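Local coordinates for protein cytochrome P450 (Bacillus megaterium, PDB 5L92) that binds and oxidises steroids as a heme-dependent cytochrome P450, here holding corticosterone in a pocket against the heme iron, at residues T78-G81 / T82-I85; L238-I241 / A242-T246; E195-F198 / Y199-I202; Q160-D163 / W164-I168. One frame throughout, in Å; residues are numbered along the deposited sequence.

Interaction 1. Residues T78-G81 / T82-I85; sequences TALG and TSLI. With HEM (protoporphyrin IX containing Fe), chain C.
Thr82 and Ser83 each grip, with backbone and side chain together, the carbonyl three residues earlier, Ala79 for the first and Leu80 for the second. At Thr82 the backbone N donates to Ala79 O over 3.0 Å from well above the carbonyl plane, whereas Thr82 OG1, 2.9 Å from the same Ala79 O, lies in that plane and uses a lone pair. The hydroxyl gets there because chi1 of 79° sets OG1 between the backbone N and the carbonyl carbon; the methyl CG2 then falls 3.6 Å from Thr78 O. Just before this residue, Gly81 N donates to Thr78 OG1 over 2.9 Å, an ST motif that ties down the start of the turn.

Ser83 repeats the pattern one residue on. Its N reaches Leu80 O from above the carbonyl plane at 3.0 Å, and its OG comes to Leu80 O in plane, on a lone pair, at 2.9 Å. Asn86 ND2 is a further donor to this oxygen, so side chains add to the backbone bonds of the turn. Leu84 then turns to the heme: its carbonyl O approaches HEM O2D of one propionate to 3.1 Å, while its side chain packs on His92 and Arg96 of helix 91-97, both heme-binding. Ile85 lays CD1 3.7 Å from HEM CBA of the other propionate. These successive turns belong to the loop between the B and C helices of the P450 fold, which here carries Leu80 to corticosterone and Leu84 and Ile85 to the heme edge.

Interaction 2. Residues L238-I241 / A242-T246; sequences LLLI and AGNET. With HEM (protoporphyrin IX containing Fe), chain C; C0R (corticosterone), chain D.
Leu240, with CG anti to the backbone N (chi1 -176°), and Asn244, with CG turned beside its own N (chi1 -82°), lie side by side and point the same way, one turn apart on the long central helix 229-245, the I-helix of the P450 fold. That brings Asn244 ND2 to 2.8 Å from Leu240 O in a nearly straight bond; the oxygen sits in the amide plane of Asn244, although the donor stands above the carbonyl plane. Tyr140 OH takes the other end of the amide, OD1, fixing its rotation.

Ala242 N and Gly243 N donate to the carbonyls four residues back, Leu238 O and Leu239 O. Asn244 N donates to Ile241 O, three residues back, from above the carbonyl plane, consistent with the local distortion of this helix beside the heme. Toward the steroid the helix offers Ile241 CG2, 3.2 Å from corticosterone C6, and Ala242 CB, 3.4 Å from C4; Leu239 CD2 meets the heme vinyl carbon CBC. Corticosterone itself binds the iron through O1 at 1.9 Å, in the sixth position opposite the axial Cys352. The AGNET sequence spans the distortion and corresponds to the threonine-bearing I-helix motif of the family: Thr246 OG1 donates to Ala242 O over 2.8 Å, and the same OG1 lies 3.1 Å from heme meso carbon CHC.

Interaction 3. Residues E195-F198 / Y199-I202; sequences ETYF and YRII
Arg200 and Ile201, three and four residues further along the same helix, both come to the same side of the Tyr197 ring. Arg200 NH2 comes within 3.4 Å of Tyr197 CE2 in an off-centre cation-pi contact, its CZ 5.0 Å from the ring centroid and 29° off the ring normal. The guanidinium stands almost upright to the ring, their planes 84° apart, so the charge meets the ring through one NH2 and not as a flat stack. Ile201 touches a different part of the same ring, with CG1 3.5 Å from Tyr197 CE1, and its CD1 continues toward the hydroxyl end. On the neighbouring side of the helix, Tyr199 CD2 lies 3.3 Å from Glu195 O, with Thr196 CA at the edge of the Tyr199 ring.

What sets these groups is the chain itself. Tyr197 holds CG anti to its backbone N (chi1 -177°), and Arg200 starts out extended but bends at chi3, folding its head back onto the ring. The four backbone bonds from Tyr199, Arg200, Ile201 and Ile202 to residues four earlier keep the spacing that makes such contacts possible. This is the G helix of the P450 fold, residues 177-207, which lies over helix 229-245. Phe198 takes the inner side, packing on Ser236 and Ile237 of that helix and on Ile214, while Tyr197 CD1 sits 3.9 Å above the centre of the Phe198 ring. Further out, Tyr197 OH is hydrogen-bonded to Asp157, the Tyr197 ring meets Phe161 edge-to-face, and Arg200 NH1 forms a salt bridge with Glu204.

Interaction 4. Residues Q160-D163 / W164-I168; sequences QFKD and WSDII
Gln160 with Trp164 and Lys162 with Asp166 are contacts between side chains one helical turn apart, within the F helix of the P450 fold (residues 158-169), one flank of which faces the steroid pocket. Gln160 and Trp164 run side by side: Gln160 CB sits over the face of the indole six-membered ring, 4.1 Å from its centroid, as a CH-pi contact. With chi1 of -62° and an extended chain beyond CG, Gln160 carries its amide along the ring, and OE1 ends 3.4 Å from Trp164 CZ2, the amide and ring planes 49° apart. Trp164 CZ3 in turn lies at the edge of the Phe161 ring, near its plane. The indole NE1 is satisfied by Glu193 of helix 177-207, against which Trp164 packs.

Ser165 reinforces the helix from the inner side. Its N and its OG both donate to Phe161 O, approaching from opposite faces of the carbonyl plane, so the buried hydroxyl is provided with an acceptor on its own helix. Ile168, further along, belongs to the corticosterone pocket. Lys162 reaches forward along the helix, its chain extended until it bends at chi4, and its ammonium also meets the Tyr140 ring as a cation-pi pair. In the salt bridge Lys162 NZ lies 2.9 Å from Asp166 OD2, on the syn lone pair of that oxygen.

Interactions 1, 2 and 4 contribute residues to the corticosterone pocket, and interaction 3 lies behind them. Leu80, Ile168, Leu238, Ile241, Ala242 and Thr246 all belong to that pocket. Interaction 2 is the hub, and interaction 4 is its nearest companion, their centres about 9 Å apart; Asn244 CB packs 3.5 Å from Ser165 OG. Interaction 1 meets helix 229-245 at Leu238, whose CD2 is 3.7 Å from Ser83 OG. Interaction 3 reaches interaction 2 through Phe198 CE2, 3.8 Å from Leu240 CD2, and probably interaction 1 by a hydrogen bond of Glu195 OE2 to Ala79 N. Interactions 3 and 4 join where Tyr197 CD2 touches Trp164 CH2 at 3.8 Å.

Interaction 1. Residues T78-G81 / T82-I85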
# COMPACT_ATOMS: atom_id res chain seq x y z
N THR A 78 -1.74 -3.47 20.38
CA THR A 78 -1.05 -4.52 19.67
C THR A 78 0.38 -4.15 19.35
O THR A 78 0.77 -3.04 19.51
CB THR A 78 -1.76 -4.78 18.35
OG1 THR A 78 -1.69 -3.63 17.53
CG2 THR A 78 -3.17 -5.11 18.56
N ALA A 79 1.16 -5.11 18.89
CA ALA A 79 2.53 -4.86 18.52
C ALA A 79 2.47 -3.92 17.33
O ALA A 79 3.26 -3.02 17.24
CB ALA A 79 3.25 -6.13 18.17
N LEU A 80 1.49 -4.11 16.47
CA LEU A 80 1.28 -3.19 15.35
C LEU A 80 1.05 -1.76 15.83
O LEU A 80 1.52 -0.80 15.21
CB LEU A 80 0.11 -3.64 14.49
CG LEU A 80 0.42 -4.40 13.20
CD1 LEU A 80 -0.93 -4.73 12.53
CD2 LEU A 80 1.37 -3.61 12.24
N GLY A 81 0.37 -1.60 16.96
CA GLY A 81 0.12 -0.27 17.52
C GLY A 81 1.35 0.44 18.05
O GLY A 81 1.26 1.64 18.35
N THR A 82 2.49 -0.24 18.17
CA THR A 82 3.76 0.40 18.53
C THR A 82 4.63 0.69 17.31
O THR A 82 5.70 1.29 17.46
CB THR A 82 4.55 -0.48 19.53
OG1 THR A 82 5.22 -1.56 18.87
CG2 THR A 82 3.61 -1.06 20.58
N SER A 83 4.21 0.28 16.13
CA SER A 83 5.04 0.48 14.96
C SER A 83 4.95 1.91 14.42
O SER A 83 4.03 2.68 14.73
CB SER A 83 4.67 -0.53 13.87
OG SER A 83 3.47 -0.17 13.20
N LEU A 84 5.95 2.25 13.61
CA LEU A 84 6.14 3.53 12.94
C LEU A 84 4.86 4.17 12.46
O LEU A 84 4.67 5.37 12.64
CB LEU A 84 7.03 3.35 11.71
CG LEU A 84 8.52 3.25 11.91
CD1 LEU A 84 9.11 3.01 10.54
CD2 LEU A 84 9.09 4.49 12.54
N ILE A 85 3.97 3.39 11.84
CA ILE A 85 2.78 3.98 11.23
C ILE A 85 1.78 4.50 12.24
O ILE A 85 0.91 5.30 11.87
CB ILE A 85 2.11 2.96 10.28
CG1 ILE A 85 1.13 3.67 9.35
CG2 ILE A 85 1.41 1.84 11.05
CD1 ILE A 85 0.79 2.90 8.07
CHA HEM C . 3.77 4.16 5.08
CHB HEM C . 1.68 3.52 0.71
CHC HEM C . 4.71 -0.06 -0.32
CHD HEM C . 6.43 0.28 4.20
C1A HEM C . 2.98 4.32 3.95
C2A HEM C . 2.01 5.38 3.75
C3A HEM C . 1.43 5.19 2.56
C4A HEM C . 2.02 4.02 1.94
CMA HEM C . 0.33 6.07 1.93
CAA HEM C . 1.68 6.51 4.76
CBA HEM C . 0.98 6.00 6.02
CGA HEM C . 0.37 7.11 6.82
O1A HEM C . 0.72 8.28 6.64
O2A HEM C . -0.50 6.85 7.67
C1B HEM C . 2.32 2.53 0.00
C2B HEM C . 2.13 2.16 -1.39
C3B HEM C . 2.98 1.15 -1.65
C4B HEM C . 3.71 0.86 -0.43
CMB HEM C . 1.15 2.86 -2.36
CAB HEM C . 3.25 0.39 -2.96
CBB HEM C . 2.99 0.90 -4.18
C1C HEM C . 5.45 -0.28 0.82
C2C HEM C . 6.41 -1.33 1.01
C3C HEM C . 6.89 -1.22 2.24
C4C HEM C . 6.22 -0.13 2.90
CMC HEM C . 6.88 -2.38 -0.03
CAC HEM C . 7.93 -2.20 2.80
CBC HEM C . 9.10 -1.75 3.25
C1D HEM C . 5.87 1.35 4.84
C2D HEM C . 6.15 1.74 6.20
C3D HEM C . 5.42 2.83 6.47
C4D HEM C . 4.65 3.13 5.27
CMD HEM C . 7.14 0.96 7.11
CAD HEM C . 5.36 3.65 7.78
CBD HEM C . 6.34 4.84 7.73
CGD HEM C . 6.22 5.78 8.92
O1D HEM C . 7.18 6.53 9.21
O2D HEM C . 5.16 5.83 9.60
NA HEM C . 2.98 3.50 2.83
NB HEM C . 3.28 1.70 0.55
NC HEM C . 5.35 0.43 2.00
ND HEM C . 4.93 2.20 4.32
FE HEM C . 4.22 1.98 2.39

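Interaction 2. Residues L238-I241 / A242-T246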
# COMPACT_ATOMS: atom_id res chain seq x y z
N LEU A 238 4.40 -4.92 10.25
CA LEU A 238 4.06 -3.86 9.30
C LEU A 238 4.68 -4.14 7.95
O LEU A 238 4.00 -4.05 6.92
CB LEU A 238 4.54 -2.53 9.85
CG LEU A 238 4.36 -1.26 9.01
CD1 LEU A 238 2.87 -1.00 8.65
CD2 LEU A 238 4.95 -0.11 9.78
N LEU A 239 5.96 -4.54 7.93
CA LEU A 239 6.63 -4.80 6.66
C LEU A 239 6.04 -6.02 6.00
O LEU A 239 5.83 -6.03 4.78
CB LEU A 239 8.13 -5.01 6.86
CG LEU A 239 9.02 -3.87 7.31
CD1 LEU A 239 10.48 -4.35 7.17
CD2 LEU A 239 8.81 -2.62 6.55
N LEU A 240 5.75 -7.05 6.79
CA LEU A 240 5.16 -8.25 6.21
C LEU A 240 3.87 -7.91 5.47
O LEU A 240 3.67 -8.33 4.33
CB LEU A 240 4.87 -9.29 7.28
CG LEU A 240 4.35 -10.59 6.72
CD1 LEU A 240 5.40 -11.21 5.79
CD2 LEU A 240 3.98 -11.53 7.85
N ILE A 241 2.98 -7.17 6.14
CA ILE A 241 1.69 -6.85 5.55
C ILE A 241 1.89 -5.96 4.33
O ILE A 241 1.27 -6.19 3.28
CB ILE A 241 0.77 -6.18 6.60
CG1 ILE A 241 0.52 -7.14 7.76
CG2 ILE A 241 -0.55 -5.81 5.97
CD1 ILE A 241 -0.33 -6.58 8.89
N ALA A 242 2.80 -5.00 4.43
CA ALA A 242 3.22 -4.20 3.29
C ALA A 242 3.74 -5.07 2.15
O ALA A 242 3.48 -4.79 0.98
CB ALA A 242 4.31 -3.23 3.72
N GLY A 243 4.50 -6.12 2.48
CA GLY A 243 5.00 -7.03 1.46
C GLY A 243 3.94 -7.91 0.83
O GLY A 243 4.23 -8.59 -0.17
N ASN A 244 2.72 -7.91 1.38
CA ASN A 244 1.62 -8.72 0.89
C ASN A 244 0.47 -7.91 0.28
O ASN A 244 -0.45 -8.51 -0.27
CB ASN A 244 1.04 -9.55 2.05
CG ASN A 244 1.84 -10.83 2.32
OD1 ASN A 244 1.48 -11.91 1.87
ND2 ASN A 244 2.93 -10.70 3.06
N GLU A 245 0.48 -6.59 0.36
CA GLU A 245 -0.77 -5.85 0.22
C GLU A 245 -0.66 -4.49 -0.48
O GLU A 245 -1.67 -3.77 -0.50
CB GLU A 245 -1.40 -5.58 1.62
CG GLU A 245 -1.77 -6.82 2.46
CD GLU A 245 -2.86 -7.68 1.84
OE1 GLU A 245 -3.62 -7.19 0.99
OE2 GLU A 245 -2.98 -8.86 2.21
N THR A 246 0.52 -4.08 -0.97
CA THR A 246 0.69 -2.76 -1.59
C THR A 246 1.22 -2.86 -3.00
O THR A 246 0.47 -2.68 -3.96
CB THR A 246 1.62 -1.91 -0.74
OG1 THR A 246 2.89 -2.57 -0.63
CG2 THR A 246 1.07 -1.67 0.65
CHA HEM C . 3.77 4.16 5.08
CHB HEM C . 1.68 3.52 0.71
CHC HEM C . 4.71 -0.06 -0.32
CHD HEM C . 6.43 0.28 4.20
C1A HEM C . 2.98 4.32 3.95
C2A HEM C . 2.01 5.38 3.75
C3A HEM C . 1.43 5.19 2.56
C4A HEM C . 2.02 4.02 1.94
CMA HEM C . 0.33 6.07 1.93
CAA HEM C . 1.68 6.51 4.76
CBA HEM C . 0.98 6.00 6.02
CGA HEM C . 0.37 7.11 6.82
O1A HEM C . 0.72 8.28 6.64
O2A HEM C . -0.50 6.85 7.67
C1B HEM C . 2.32 2.53 0.00
C2B HEM C . 2.13 2.16 -1.39
C3B HEM C . 2.98 1.15 -1.65
C4B HEM C . 3.71 0.86 -0.43
CMB HEM C . 1.15 2.86 -2.36
CAB HEM C . 3.25 0.39 -2.96
CBB HEM C . 2.99 0.90 -4.18
C1C HEM C . 5.45 -0.28 0.82
C2C HEM C . 6.41 -1.33 1.01
C3C HEM C . 6.89 -1.22 2.24
C4C HEM C . 6.22 -0.13 2.90
CMC HEM C . 6.88 -2.38 -0.03
CAC HEM C . 7.93 -2.20 2.80
CBC HEM C . 9.10 -1.75 3.25
C1D HEM C . 5.87 1.35 4.84
C2D HEM C . 6.15 1.74 6.20
C3D HEM C . 5.42 2.83 6.47
C4D HEM C . 4.65 3.13 5.27
CMD HEM C . 7.14 0.96 7.11
CAD HEM C . 5.36 3.65 7.78
CBD HEM C . 6.34 4.84 7.73
CGD HEM C . 6.22 5.78 8.92
O1D HEM C . 7.18 6.53 9.21
O2D HEM C . 5.16 5.83 9.60
NA HEM C . 2.98 3.50 2.83
NB HEM C . 3.28 1.70 0.55
NC HEM C . 5.35 0.43 2.00
ND HEM C . 4.93 2.20 4.32
FE HEM C . 4.22 1.98 2.39
C1 C0R D . -0.49 1.01 4.58
C2 C0R D . 0.57 1.30 3.51
C3 C0R D . 1.94 0.47 3.65
C4 C0R D . 1.84 -0.94 4.42
C5 C0R D . 0.53 -1.31 5.11
C6 C0R D . 0.41 -2.73 5.82
C7 C0R D . -0.20 -2.52 7.31
C8 C0R D . -1.48 -1.70 7.29
C9 C0R D . -1.34 -0.31 6.54
C10 C0R D . -0.71 -0.37 5.10
C11 C0R D . -2.73 0.48 6.66
C12 C0R D . -3.23 0.58 8.22
C13 C0R D . -3.37 -0.76 8.92
C14 C0R D . -1.95 -1.57 8.75
C15 C0R D . -2.18 -2.72 9.38
C16 C0R D . -3.04 -2.27 10.68
C17 C0R D . -3.50 -0.69 10.27
C18 C0R D . -4.56 -1.57 8.31
C19 C0R D . -1.63 -1.08 4.09
C20 C0R D . -4.90 -0.34 10.84
C21 C0R D . -5.20 1.02 11.49
O1 C0R D . 3.02 0.75 3.15
O2 C0R D . -3.67 -0.11 5.93
O3 C0R D . -5.80 -1.17 10.78
O4 C0R D . -6.61 1.07 11.71

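Interaction 3. Residues E195-F198 / Y199-I202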
# COMPACT_ATOMS: atom_id res chain seq x y z
N GLU A 195 1.90 -11.82 15.84
CA GLU A 195 2.83 -11.54 16.93
C GLU A 195 3.54 -12.79 17.40
O GLU A 195 4.78 -12.81 17.49
CB GLU A 195 2.08 -10.88 18.09
CG GLU A 195 1.71 -9.46 17.74
CD GLU A 195 0.86 -8.84 18.78
OE1 GLU A 195 0.97 -9.31 19.93
OE2 GLU A 195 0.08 -7.91 18.46
N THR A 196 2.80 -13.87 17.68
CA THR A 196 3.48 -15.03 18.25
C THR A 196 4.41 -15.65 17.22
O THR A 196 5.49 -16.12 17.59
CB THR A 196 2.48 -16.07 18.81
OG1 THR A 196 1.55 -16.46 17.81
CG2 THR A 196 1.71 -15.51 19.96
N TYR A 197 4.02 -15.62 15.94
CA TYR A 197 4.95 -15.99 14.88
C TYR A 197 6.26 -15.23 15.02
O TYR A 197 7.34 -15.83 15.06
CB TYR A 197 4.34 -15.71 13.49
CG TYR A 197 5.23 -16.13 12.36
CD1 TYR A 197 6.20 -15.28 11.85
CD2 TYR A 197 5.13 -17.41 11.83
CE1 TYR A 197 7.03 -15.68 10.84
CE2 TYR A 197 5.94 -17.82 10.82
CZ TYR A 197 6.90 -16.96 10.33
OH TYR A 197 7.74 -17.36 9.31
N PHE A 198 6.19 -13.90 15.12
CA PHE A 198 7.43 -13.15 15.10
C PHE A 198 8.20 -13.19 16.42
O PHE A 198 9.41 -12.97 16.43
CB PHE A 198 7.16 -11.70 14.67
CG PHE A 198 7.17 -11.53 13.16
CD1 PHE A 198 8.36 -11.55 12.46
CD2 PHE A 198 5.98 -11.40 12.47
CE1 PHE A 198 8.39 -11.44 11.08
CE2 PHE A 198 5.98 -11.27 11.09
CZ PHE A 198 7.18 -11.29 10.38
N TYR A 199 7.54 -13.45 17.55
CA TYR A 199 8.32 -13.67 18.76
C TYR A 199 9.19 -14.91 18.63
O TYR A 199 10.34 -14.91 19.08
CB TYR A 199 7.42 -13.78 19.98
CG TYR A 199 7.04 -12.42 20.51
CD1 TYR A 199 8.02 -11.59 21.03
CD2 TYR A 199 5.74 -11.96 20.48
CE1 TYR A 199 7.72 -10.36 21.52
CE2 TYR A 199 5.42 -10.72 20.99
CZ TYR A 199 6.42 -9.92 21.51
OH TYR A 199 6.18 -8.66 22.00
N ARG A 200 8.68 -15.96 17.99
CA ARG A 200 9.51 -17.13 17.72
C ARG A 200 10.67 -16.77 16.79
O ARG A 200 11.83 -17.04 17.11
CB ARG A 200 8.65 -18.25 17.13
CG ARG A 200 9.41 -19.56 16.91
CD ARG A 200 8.48 -20.67 16.48
NE ARG A 200 7.60 -20.32 15.38
CZ ARG A 200 7.97 -20.26 14.11
NH1 ARG A 200 9.23 -20.50 13.73
NH2 ARG A 200 7.06 -19.93 13.20
N ILE A 201 10.41 -16.11 15.69
CA ILE A 201 11.47 -15.69 14.81
C ILE A 201 12.58 -14.94 15.56
O ILE A 201 13.74 -15.15 15.35
CB ILE A 201 10.94 -14.77 13.70
CG1 ILE A 201 9.90 -15.47 12.87
CG2 ILE A 201 12.06 -14.30 12.83
CD1 ILE A 201 10.39 -16.68 12.18
N ILE A 202 12.19 -14.04 16.42
CA ILE A 202 13.11 -13.24 17.20
C ILE A 202 14.03 -14.15 18.05
O ILE A 202 15.23 -13.97 18.07
CB ILE A 202 12.35 -12.17 17.99
CG1 ILE A 202 11.71 -11.17 17.04
CG2 ILE A 202 13.21 -11.41 18.96
CD1 ILE A 202 10.73 -10.25 17.71

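Interaction 4. Residues Q160-D163 / W164-I168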
# COMPACT_ATOMS: atom_id res chain seq x y z
N GLN A 160 0.43 -18.63 5.01
CA GLN A 160 -0.01 -18.01 6.27
C GLN A 160 0.08 -16.50 6.19
O GLN A 160 -0.85 -15.79 6.60
CB GLN A 160 0.84 -18.50 7.44
CG GLN A 160 0.78 -19.98 7.72
CD GLN A 160 1.32 -20.30 9.13
OE1 GLN A 160 0.66 -20.05 10.12
NE2 GLN A 160 2.53 -20.86 9.19
N PHE A 161 1.23 -15.99 5.71
CA PHE A 161 1.45 -14.55 5.56
C PHE A 161 0.30 -13.88 4.83
O PHE A 161 -0.25 -12.86 5.28
CB PHE A 161 2.74 -14.29 4.78
CG PHE A 161 3.99 -14.76 5.45
CD1 PHE A 161 4.01 -15.10 6.78
CD2 PHE A 161 5.16 -14.85 4.71
CE1 PHE A 161 5.17 -15.51 7.39
CE2 PHE A 161 6.35 -15.27 5.31
CZ PHE A 161 6.35 -15.61 6.65
N LYS A 162 -0.10 -14.46 3.69
CA LYS A 162 -1.17 -13.88 2.89
C LYS A 162 -2.48 -13.85 3.66
O LYS A 162 -3.16 -12.82 3.69
CB LYS A 162 -1.36 -14.67 1.60
CG LYS A 162 -2.22 -13.93 0.54
CD LYS A 162 -2.21 -14.70 -0.78
CE LYS A 162 -3.06 -14.02 -1.85
NZ LYS A 162 -4.41 -13.67 -1.30
N ASP A 163 -2.88 -14.99 4.24
CA ASP A 163 -4.15 -15.04 4.96
C ASP A 163 -4.16 -14.05 6.11
O ASP A 163 -5.15 -13.33 6.31
CB ASP A 163 -4.43 -16.45 5.46
CG ASP A 163 -4.62 -17.42 4.33
OD1 ASP A 163 -4.82 -16.93 3.19
OD2 ASP A 163 -4.54 -18.64 4.57
N TRP A 164 -3.10 -14.02 6.92
CA TRP A 164 -3.03 -13.04 8.01
C TRP A 164 -3.14 -11.64 7.46
O TRP A 164 -3.88 -10.80 8.02
CB TRP A 164 -1.73 -13.17 8.81
CG TRP A 164 -1.65 -14.31 9.71
CD1 TRP A 164 -2.68 -14.89 10.38
CD2 TRP A 164 -0.47 -15.02 10.06
NE1 TRP A 164 -2.21 -15.93 11.12
CE2 TRP A 164 -0.85 -16.03 10.95
CE3 TRP A 164 0.89 -14.90 9.71
CZ2 TRP A 164 0.08 -16.95 11.49
CZ3 TRP A 164 1.80 -15.79 10.25
CH2 TRP A 164 1.39 -16.80 11.14
N SER A 165 -2.42 -11.36 6.37
CA SER A 165 -2.37 -10.00 5.84
C SER A 165 -3.70 -9.60 5.24
O SER A 165 -4.14 -8.47 5.44
CB SER A 165 -1.26 -9.85 4.80
OG SER A 165 0.03 -10.01 5.35
N ASP A 166 -4.37 -10.52 4.52
CA ASP A 166 -5.68 -10.18 3.96
C ASP A 166 -6.66 -9.88 5.09
O ASP A 166 -7.39 -8.90 5.03
CB ASP A 166 -6.23 -11.28 3.05
CG ASP A 166 -5.41 -11.47 1.74
OD1 ASP A 166 -4.63 -10.57 1.36
OD2 ASP A 166 -5.55 -12.55 1.12
N ILE A 167 -6.65 -10.68 6.16
CA ILE A 167 -7.54 -10.40 7.28
C ILE A 167 -7.29 -9.00 7.83
O ILE A 167 -8.24 -8.21 8.01
CB ILE A 167 -7.38 -11.47 8.37
CG1 ILE A 167 -8.00 -12.78 7.87
CG2 ILE A 167 -7.98 -10.98 9.73
CD1 ILE A 167 -7.79 -13.98 8.79
N ILE A 168 -6.02 -8.66 8.09
CA ILE A 168 -5.71 -7.38 8.72
C ILE A 168 -6.19 -6.20 7.87
O ILE A 168 -6.66 -5.20 8.41
CB ILE A 168 -4.20 -7.26 9.03
CG1 ILE A 168 -3.78 -8.27 10.10
CG2 ILE A 168 -3.87 -5.86 9.53
CD1 ILE A 168 -4.50 -8.08 11.45